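Local coordinates for substrate binding periplasmic protein (Ralstonia solanacearum, PDB 3LOP) that binds leucine in a cleft between two lobes and probably delivers such a substrate to a transport system in the periplasm, at residues A[131-134]-A[135-139]; A[183-186]-A[187-191]; A[233-236]-A[237-241]. One frame throughout, in Å; residues are numbered along the deposited sequence.

In the fold
The three contacts follow one another along the chain, each a helix or helix end in the lobe built on the parallel sheet 174-178, 144-149, 199-203, 224-227. Contact 1 is the end of helix 125-138, contact 2 the loop residues 183-185 running into the start of helix 186-194, and contact 3 the whole of helix 233-240 with the glycine that ends it. None touches another. The centres of contacts 2 and 3 lie about 18 Å apart, and contact 1 is farther from both. Helix 206-218 packs against both contact 2 and contact 3, whereas strand 344-348 is met by contacts 1 and 3. Contact 3 comes nearest the bound leucine, with the side chain of I235 about 9 Å away; the other two lie farther from it.

Contact 1 (A[131-134]-A[135-139]); sequences KMIT and ALVTI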
ATOM      1  N   LYS A 131      10.360   4.362 -12.377  1.00  7.24           N
ATOM      2  CA  LYS A 131      10.674   3.086 -13.006  1.00  7.59           C
ATOM      3  C   LYS A 131       9.728   2.717 -14.150  1.00  7.43           C
ATOM      4  O   LYS A 131      10.180   2.367 -15.239  1.00  8.10           O
ATOM      5  CB  LYS A 131      10.685   1.978 -11.950  1.00 10.75           C
ATOM      6  CG  LYS A 131      11.642   0.833 -12.258  1.00 15.20           C
ATOM      7  CD  LYS A 131      11.766  -0.111 -11.072  1.00 17.66           C
ATOM      8  CE  LYS A 131      12.764  -1.224 -11.345  1.00 19.21           C
ATOM      9  NZ  LYS A 131      14.127  -0.690 -11.611  1.00 19.46           N
HETATM   10  N   MSE A 132       8.422   2.806 -13.910  1.00  6.78           N
HETATM   11  CA  MSE A 132       7.439   2.456 -14.937  1.00  6.99           C
HETATM   12  C   MSE A 132       7.392   3.415 -16.120  1.00  7.82           C
HETATM   13  O   MSE A 132       7.341   2.984 -17.272  1.00  6.87           O
HETATM   14  CB  MSE A 132       6.034   2.364 -14.333  1.00  7.87           C
HETATM   15  CG  MSE A 132       5.796   1.141 -13.473  1.00  8.29           C
HETATM   16 SE   MSE A 132       3.948   1.017 -12.907  1.00 16.38          SE
HETATM   17  CE  MSE A 132       4.061   2.070 -11.292  1.00  9.01           C
ATOM     18  N   ILE A 133       7.388   4.713 -15.839  1.00  7.22           N
ATOM     19  CA  ILE A 133       7.328   5.698 -16.907  1.00  7.18           C
ATOM     20  C   ILE A 133       8.605   5.689 -17.742  1.00  7.68           C
ATOM     21  O   ILE A 133       8.549   5.756 -18.968  1.00  8.13           O
ATOM     22  CB  ILE A 133       7.064   7.116 -16.341  1.00  7.42           C
ATOM     23  CG1 ILE A 133       5.704   7.142 -15.636  1.00  7.22           C
ATOM     24  CG2 ILE A 133       7.084   8.146 -17.464  1.00  7.98           C
ATOM     25  CD1 ILE A 133       4.531   6.808 -16.543  1.00  9.43           C
ATOM     26  N   THR A 134       9.755   5.585 -17.086  1.00  7.19           N
ATOM     27  CA  THR A 134      11.015   5.561 -17.820  1.00  8.26           C
ATOM     28  C   THR A 134      11.066   4.337 -18.732  1.00  7.92           C
ATOM     29  O   THR A 134      11.614   4.398 -19.832  1.00  8.07           O
ATOM     30  CB  THR A 134      12.221   5.551 -16.864  1.00  9.10           C
ATOM     31  OG1 THR A 134      12.226   6.761 -16.101  1.00 11.77           O
ATOM     32  CG2 THR A 134      13.524   5.455 -17.645  1.00 11.13           C
ATOM     33  N   ALA A 135      10.488   3.230 -18.274  1.00  6.63           N
ATOM     34  CA  ALA A 135      10.458   2.011 -19.075  1.00  6.87           C
ATOM     35  C   ALA A 135       9.641   2.258 -20.343  1.00  7.55           C
ATOM     36  O   ALA A 135      10.026   1.825 -21.430  1.00  8.81           O
ATOM     37  CB  ALA A 135       9.854   0.865 -18.271  1.00  6.97           C
ATOM     38  N   LEU A 136       8.517   2.959 -20.200  1.00  6.75           N
ATOM     39  CA  LEU A 136       7.656   3.266 -21.342  1.00  8.22           C
ATOM     40  C   LEU A 136       8.378   4.163 -22.338  1.00  6.87           C
ATOM     41  O   LEU A 136       8.375   3.901 -23.542  1.00  6.66           O
ATOM     42  CB  LEU A 136       6.375   3.968 -20.883  1.00  9.13           C
ATOM     43  CG  LEU A 136       5.293   3.157 -20.160  1.00 12.37           C
ATOM     44  CD1 LEU A 136       4.218   4.102 -19.658  1.00 12.89           C
ATOM     45  CD2 LEU A 136       4.695   2.126 -21.096  1.00 13.96           C
ATOM     46  N   VAL A 137       8.987   5.226 -21.827  1.00  7.00           N
ATOM     47  CA  VAL A 137       9.717   6.167 -22.666  1.00  6.57           C
ATOM     48  C   VAL A 137      10.848   5.454 -23.400  1.00  6.52           C
ATOM     49  O   VAL A 137      11.079   5.693 -24.585  1.00  5.60           O
ATOM     50  CB  VAL A 137      10.305   7.323 -21.821  1.00  5.39           C
ATOM     51  CG1 VAL A 137      11.249   8.173 -22.661  1.00  7.64           C
ATOM     52  CG2 VAL A 137       9.180   8.188 -21.269  1.00  6.34           C
ATOM     53  N   THR A 138      11.541   4.564 -22.695  1.00  7.13           N
ATOM     54  CA  THR A 138      12.654   3.842 -23.294  1.00  7.71           C
ATOM     55  C   THR A 138      12.227   2.985 -24.482  1.00  9.21           C
ATOM     56  O   THR A 138      13.001   2.802 -25.424  1.00  9.12           O
ATOM     57  CB  THR A 138      13.369   2.965 -22.245  1.00  8.89           C
ATOM     58  OG1 THR A 138      13.911   3.810 -21.220  1.00  9.52           O
ATOM     59  CG2 THR A 138      14.506   2.169 -22.887  1.00 10.76           C
ATOM     60  N   ILE A 139      11.001   2.467 -24.450  1.00  9.44           N
ATOM     61  CA  ILE A 139      10.516   1.644 -25.552  1.00 10.76           C
ATOM     62  C   ILE A 139       9.806   2.462 -26.630  1.00 10.07           C
ATOM     63  O   ILE A 139       9.196   1.901 -27.535  1.00 11.05           O
ATOM     64  CB  ILE A 139       9.565   0.520 -25.073  1.00 13.76           C
ATOM     65  CG1 ILE A 139       8.315   1.116 -24.429  1.00 16.24           C
ATOM     66  CG2 ILE A 139      10.296  -0.392 -24.104  1.00 17.33           C
ATOM     67  CD1 ILE A 139       7.259   0.084 -24.088  1.00 20.76           C
TER
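T138 folds its hydroxyl back onto the chain one turn earlier, where OG1 donates to the carbonyl O of T134 at 2.7 Å. The same oxygen also takes the backbone N of T138, 2.9 Å away, and the two donors reach it from opposite faces of the carbonyl plane. The first torsion of T138, -62°, sets OG1 beside its own N and so makes this double grip possible. T134 uses its hydroxyl likewise, on the carbonyl of D130. Threonine suits an outward-facing place on a helix, since its hydroxyl can bond to the carbonyl four residues back.

Backbone bonds carry the rest of the polar contact. The straightest runs from V137 N to I133 O, 2.9 Å with 171° at the hydrogen.

Apolar contacts line the inward flank. In its buried pair, I133 sends CD1 to CD1 of L136 at 4.1 Å, the two chains crossing at a slant, while the other branch of I133, CG2, approaches CG2 of V137 at 4.3 Å. Branched aliphatic residues suit this flank: I133 and V137 meet helix 152-166.

Such spacing of apolar and polar residues is that of an amphipathic helix, whose M132, I133 and L136 side faces strand 199-203 of the lobe's parallel sheet, and which ends at T138.

Contact 2 (A[183-186]-A[187-191]); sequences ANVG and PAVDK
V185 and V189 meet through their CG2 methyls, 4.1 Å apart, on the buried side of the first turn of helix 186-194. In V185 the chi1 of -61° wedges CG2 between the backbone N and the carbonyl carbon, leaving CG1 anti to that carbon. V189 CG2 also rests 3.3 Å from V185 O, the carbonyl that accepts V189 N at 2.9 Å nearly along the C=O axis. The next bond of the helix, D190 N to G186 O at 3.0 Å, is similarly well aligned. A188 adds a methyl 3.3 Å from V185 O; its small size suits the close approach to strand 174-178.

The outer side is looser and polar. N184, centre of an inverse gamma turn, leads its amide away from the helix, while its carbonyl O receives a water at 3.0 Å that in turn accepts A188 N, bridging the loop to the first turn. P187 suits a first turn because its nitrogen has no hydrogen to offer and its ring constrains phi. The carboxylate of D190 turns to R219 in a salt bridge through OD1.

V185 and V189 pack on helix 206-218, touching P208, Q211 and F212, while V185, A188 and K191 face strand 174-178, so the turn lies beside the edge strand of the sheet.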
ATOM      1  N   ALA A 183     -16.229   4.949  -7.126  1.00 10.28           N
ATOM      2  CA  ALA A 183     -15.729   4.252  -8.300  1.00 10.56           C
ATOM      3  C   ALA A 183     -16.436   4.878  -9.501  1.00 10.26           C
ATOM      4  O   ALA A 183     -16.658   4.224 -10.517  1.00 12.06           O
ATOM      5  CB  ALA A 183     -16.046   2.764  -8.211  1.00 11.24           C
ATOM      6  N   ASN A 184     -16.796   6.152  -9.368  1.00 10.88           N
ATOM      7  CA  ASN A 184     -17.483   6.867 -10.441  1.00  9.70           C
ATOM      8  C   ASN A 184     -16.475   7.347 -11.475  1.00  9.97           C
ATOM      9  O   ASN A 184     -16.077   8.514 -11.487  1.00  9.81           O
ATOM     10  CB  ASN A 184     -18.267   8.054  -9.876  1.00 13.38           C
ATOM     11  CG  ASN A 184     -19.358   7.622  -8.912  1.00 15.65           C
ATOM     12  OD1 ASN A 184     -19.992   6.584  -9.102  1.00 18.47           O
ATOM     13  ND2 ASN A 184     -19.592   8.425  -7.882  1.00 17.84           N
ATOM     14  N   VAL A 185     -16.086   6.430 -12.355  1.00  9.17           N
ATOM     15  CA  VAL A 185     -15.096   6.711 -13.385  1.00  8.00           C
ATOM     16  C   VAL A 185     -15.659   6.889 -14.795  1.00  9.09           C
ATOM     17  O   VAL A 185     -14.900   7.080 -15.743  1.00  7.39           O
ATOM     18  CB  VAL A 185     -14.039   5.587 -13.429  1.00  8.13           C
ATOM     19  CG1 VAL A 185     -13.311   5.503 -12.090  1.00  7.16           C
ATOM     20  CG2 VAL A 185     -14.709   4.259 -13.736  1.00  8.45           C
ATOM     21  N   GLY A 186     -16.981   6.830 -14.930  1.00  8.53           N
ATOM     22  CA  GLY A 186     -17.596   6.977 -16.241  1.00  9.13           C
ATOM     23  C   GLY A 186     -17.045   8.128 -17.068  1.00  9.52           C
ATOM     24  O   GLY A 186     -16.576   7.921 -18.189  1.00  9.03           O
ATOM     25  N   PRO A 187     -17.098   9.360 -16.546  1.00  9.17           N
ATOM     26  CA  PRO A 187     -16.589  10.527 -17.272  1.00  8.63           C
ATOM     27  C   PRO A 187     -15.117  10.376 -17.647  1.00  7.83           C
ATOM     28  O   PRO A 187     -14.689  10.809 -18.717  1.00  7.87           O
ATOM     29  CB  PRO A 187     -16.830  11.669 -16.289  1.00  9.95           C
ATOM     30  CG  PRO A 187     -18.067  11.224 -15.568  1.00 10.06           C
ATOM     31  CD  PRO A 187     -17.773   9.770 -15.303  1.00  9.68           C
ATOM     32  N   ALA A 188     -14.344   9.751 -16.764  1.00  7.17           N
ATOM     33  CA  ALA A 188     -12.923   9.550 -17.020  1.00  6.35           C
ATOM     34  C   ALA A 188     -12.718   8.579 -18.177  1.00  6.65           C
ATOM     35  O   ALA A 188     -11.822   8.762 -19.005  1.00  7.23           O
ATOM     36  CB  ALA A 188     -12.236   9.025 -15.768  1.00  5.09           C
ATOM     37  N   VAL A 189     -13.543   7.538 -18.225  1.00  6.61           N
ATOM     38  CA  VAL A 189     -13.454   6.559 -19.296  1.00  7.34           C
ATOM     39  C   VAL A 189     -13.776   7.234 -20.627  1.00  9.03           C
ATOM     40  O   VAL A 189     -13.092   7.009 -21.625  1.00 10.14           O
ATOM     41  CB  VAL A 189     -14.431   5.383 -19.072  1.00  5.96           C
ATOM     42  CG1 VAL A 189     -14.402   4.449 -20.280  1.00  7.64           C
ATOM     43  CG2 VAL A 189     -14.050   4.624 -17.802  1.00  7.08           C
ATOM     44  N   ASP A 190     -14.812   8.070 -20.640  1.00  9.78           N
ATOM     45  CA  ASP A 190     -15.185   8.764 -21.869  1.00 10.51           C
ATOM     46  C   ASP A 190     -14.020   9.605 -22.378  1.00  9.52           C
ATOM     47  O   ASP A 190     -13.670   9.554 -23.558  1.00 10.20           O
ATOM     48  CB  ASP A 190     -16.387   9.692 -21.648  1.00 12.29           C
ATOM     49  CG  ASP A 190     -17.647   8.951 -21.243  1.00 14.97           C
ATOM     50  OD1 ASP A 190     -17.834   7.795 -21.674  1.00 15.69           O
ATOM     51  OD2 ASP A 190     -18.467   9.541 -20.505  1.00 17.18           O
ATOM     52  N   LYS A 191     -13.419  10.374 -21.477  1.00  9.02           N
ATOM     53  CA  LYS A 191     -12.313  11.254 -21.830  1.00  9.15           C
ATOM     54  C   LYS A 191     -11.053  10.539 -22.311  1.00  9.28           C
ATOM     55  O   LYS A 191     -10.460  10.933 -23.314  1.00 10.73           O
ATOM     56  CB  LYS A 191     -11.964  12.154 -20.641  1.00 10.88           C
ATOM     57  CG  LYS A 191     -10.976  13.255 -20.976  1.00 13.10           C
ATOM     58  CD  LYS A 191     -10.791  14.213 -19.811  1.00 14.89           C
ATOM     59  CE  LYS A 191      -9.869  15.360 -20.192  1.00 15.02           C
ATOM     60  NZ  LYS A 191      -9.626  16.290 -19.053  1.00 18.07           N
TER
HETATM   61  O   HOH W   1     -14.846  10.114 -13.666  1.00 11.51           O

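Contact 3 (A[233-236]-A[237-241]); sequences PGIL and QKVAG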
ATOM      1  N   PRO A 233      -2.958  -6.167  -8.161  1.00  8.27           N
ATOM      2  CA  PRO A 233      -3.260  -6.824  -9.440  1.00  8.59           C
ATOM      3  C   PRO A 233      -4.169  -8.042  -9.315  1.00 10.75           C
ATOM      4  O   PRO A 233      -4.862  -8.408 -10.266  1.00  9.49           O
ATOM      5  CB  PRO A 233      -1.875  -7.170  -9.986  1.00  9.69           C
ATOM      6  CG  PRO A 233      -1.072  -7.384  -8.744  1.00  9.53           C
ATOM      7  CD  PRO A 233      -1.519  -6.246  -7.857  1.00  8.51           C
ATOM      8  N   GLY A 234      -4.158  -8.668  -8.144  1.00 11.19           N
ATOM      9  CA  GLY A 234      -5.000  -9.828  -7.922  1.00 13.69           C
ATOM     10  C   GLY A 234      -6.450  -9.400  -7.898  1.00 14.76           C
ATOM     11  O   GLY A 234      -7.306 -10.017  -8.529  1.00 16.45           O
ATOM     12  N   ILE A 235      -6.723  -8.326  -7.165  1.00 14.72           N
ATOM     13  CA  ILE A 235      -8.072  -7.790  -7.059  1.00 15.23           C
ATOM     14  C   ILE A 235      -8.503  -7.214  -8.405  1.00 13.23           C
ATOM     15  O   ILE A 235      -9.644  -7.387  -8.836  1.00 14.45           O
ATOM     16  CB  ILE A 235      -8.140  -6.661  -6.014  1.00 18.19           C
ATOM     17  CG1 ILE A 235      -7.655  -7.174  -4.658  1.00 20.04           C
ATOM     18  CG2 ILE A 235      -9.562  -6.129  -5.917  1.00 18.98           C
ATOM     19  CD1 ILE A 235      -7.602  -6.106  -3.584  1.00 23.43           C
ATOM     20  N   LEU A 236      -7.577  -6.534  -9.070  1.00 11.11           N
ATOM     21  CA  LEU A 236      -7.859  -5.919 -10.359  1.00  9.16           C
ATOM     22  C   LEU A 236      -8.371  -6.918 -11.393  1.00  9.46           C
ATOM     23  O   LEU A 236      -9.402  -6.691 -12.026  1.00  9.59           O
ATOM     24  CB  LEU A 236      -6.604  -5.218 -10.892  1.00  9.04           C
ATOM     25  CG  LEU A 236      -6.726  -4.461 -12.217  1.00  8.44           C
ATOM     26  CD1 LEU A 236      -7.747  -3.345 -12.085  1.00 10.33           C
ATOM     27  CD2 LEU A 236      -5.374  -3.883 -12.607  1.00  9.72           C
ATOM     28  N   GLN A 237      -7.664  -8.029 -11.563  1.00 10.24           N
ATOM     29  CA  GLN A 237      -8.090  -9.014 -12.549  1.00 11.47           C
ATOM     30  C   GLN A 237      -9.396  -9.698 -12.155  1.00 12.60           C
ATOM     31  O   GLN A 237     -10.182 -10.086 -13.015  1.00 12.95           O
ATOM     32  CB  GLN A 237      -6.983 -10.048 -12.795  1.00 12.92           C
ATOM     33  CG  GLN A 237      -6.658 -10.958 -11.634  1.00 15.56           C
ATOM     34  CD  GLN A 237      -5.474 -11.860 -11.940  1.00 16.13           C
ATOM     35  OE1 GLN A 237      -4.319 -11.458 -11.799  1.00 15.76           O
ATOM     36  NE2 GLN A 237      -5.758 -13.077 -12.382  1.00 17.50           N
ATOM     37  N   LYS A 238      -9.639  -9.829 -10.856  1.00 13.30           N
ATOM     38  CA  LYS A 238     -10.868 -10.456 -10.378  1.00 14.86           C
ATOM     39  C   LYS A 238     -12.091  -9.600 -10.696  1.00 14.19           C
ATOM     40  O   LYS A 238     -13.085 -10.088 -11.237  1.00 15.29           O
ATOM     41  CB  LYS A 238     -10.788 -10.689  -8.866  1.00 17.31           C
ATOM     42  CG  LYS A 238     -12.125 -11.019  -8.207  1.00 22.48           C
ATOM     43  CD  LYS A 238     -12.732 -12.305  -8.749  1.00 25.48           C
ATOM     44  CE  LYS A 238     -11.867 -13.510  -8.422  1.00 27.74           C
ATOM     45  NZ  LYS A 238     -12.473 -14.777  -8.914  1.00 30.73           N
ATOM     46  N   VAL A 239     -12.007  -8.317 -10.366  1.00 13.19           N
ATOM     47  CA  VAL A 239     -13.111  -7.394 -10.589  1.00 12.87           C
ATOM     48  C   VAL A 239     -13.265  -6.921 -12.033  1.00 12.61           C
ATOM     49  O   VAL A 239     -14.375  -6.883 -12.560  1.00 11.95           O
ATOM     50  CB  VAL A 239     -12.977  -6.163  -9.667  1.00 14.72           C
ATOM     51  CG1 VAL A 239     -14.137  -5.205  -9.889  1.00 15.08           C
ATOM     52  CG2 VAL A 239     -12.930  -6.615  -8.213  1.00 16.04           C
ATOM     53  N   ALA A 240     -12.157  -6.567 -12.676  1.00 10.63           N
ATOM     54  CA  ALA A 240     -12.209  -6.083 -14.053  1.00  9.51           C
ATOM     55  C   ALA A 240     -12.240  -7.199 -15.092  1.00  9.30           C
ATOM     56  O   ALA A 240     -12.681  -6.987 -16.224  1.00 10.21           O
ATOM     57  CB  ALA A 240     -11.029  -5.159 -14.325  1.00  8.15           C
ATOM     58  N   GLY A 241     -11.770  -8.380 -14.709  1.00  7.94           N
ATOM     59  CA  GLY A 241     -11.747  -9.498 -15.634  1.00  8.89           C
ATOM     60  C   GLY A 241     -10.399  -9.612 -16.317  1.00  8.57           C
ATOM     61  O   GLY A 241      -9.833  -8.611 -16.765  1.00  8.66           O
TER
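Helix 233-240 is a two-turn helix following the last strand, 224-227, of the four-stranded parallel sheet, and its side chains pair one turn apart. I235 and V239 run alongside each other in the same direction, with their CG2 methyls 4.1 Å apart. In V239 a chi1 of -179° leaves CG2 beside the backbone N, and this branch also settles 3.4 Å from I235 O. Beta-branched residues suit the pairing because each puts a methyl close to the helix backbone.

On the buried flank, L236 directs CD1 towards CB of A240 at 4.4 Å, a loose approach; alanine, with a single methyl, leaves that side narrow enough for the neighbouring helices.

Among the backbone bonds, A240 N to L236 O is the shortest at 2.8 Å, whereas Q237 N sits above the plane of the P233 carbonyl, 3.1 Å from its O. P233 fits the first turn, where its nitrogen need not donate. Q237 lays CG over this end, 3.3 Å from G234 O. G241 ends the helix with a positive phi of 95°, a backbone shape that glycine tolerates readily, and serves as N-cap of helix 242-245.

L236 and V239 meet A210 of helix 206-218, and R214 there bonds to the carbonyl of V239. L236, Q237 and A240 pack on V245 of the following helix, while P233 and Q237 touch V348 of strand 344-348.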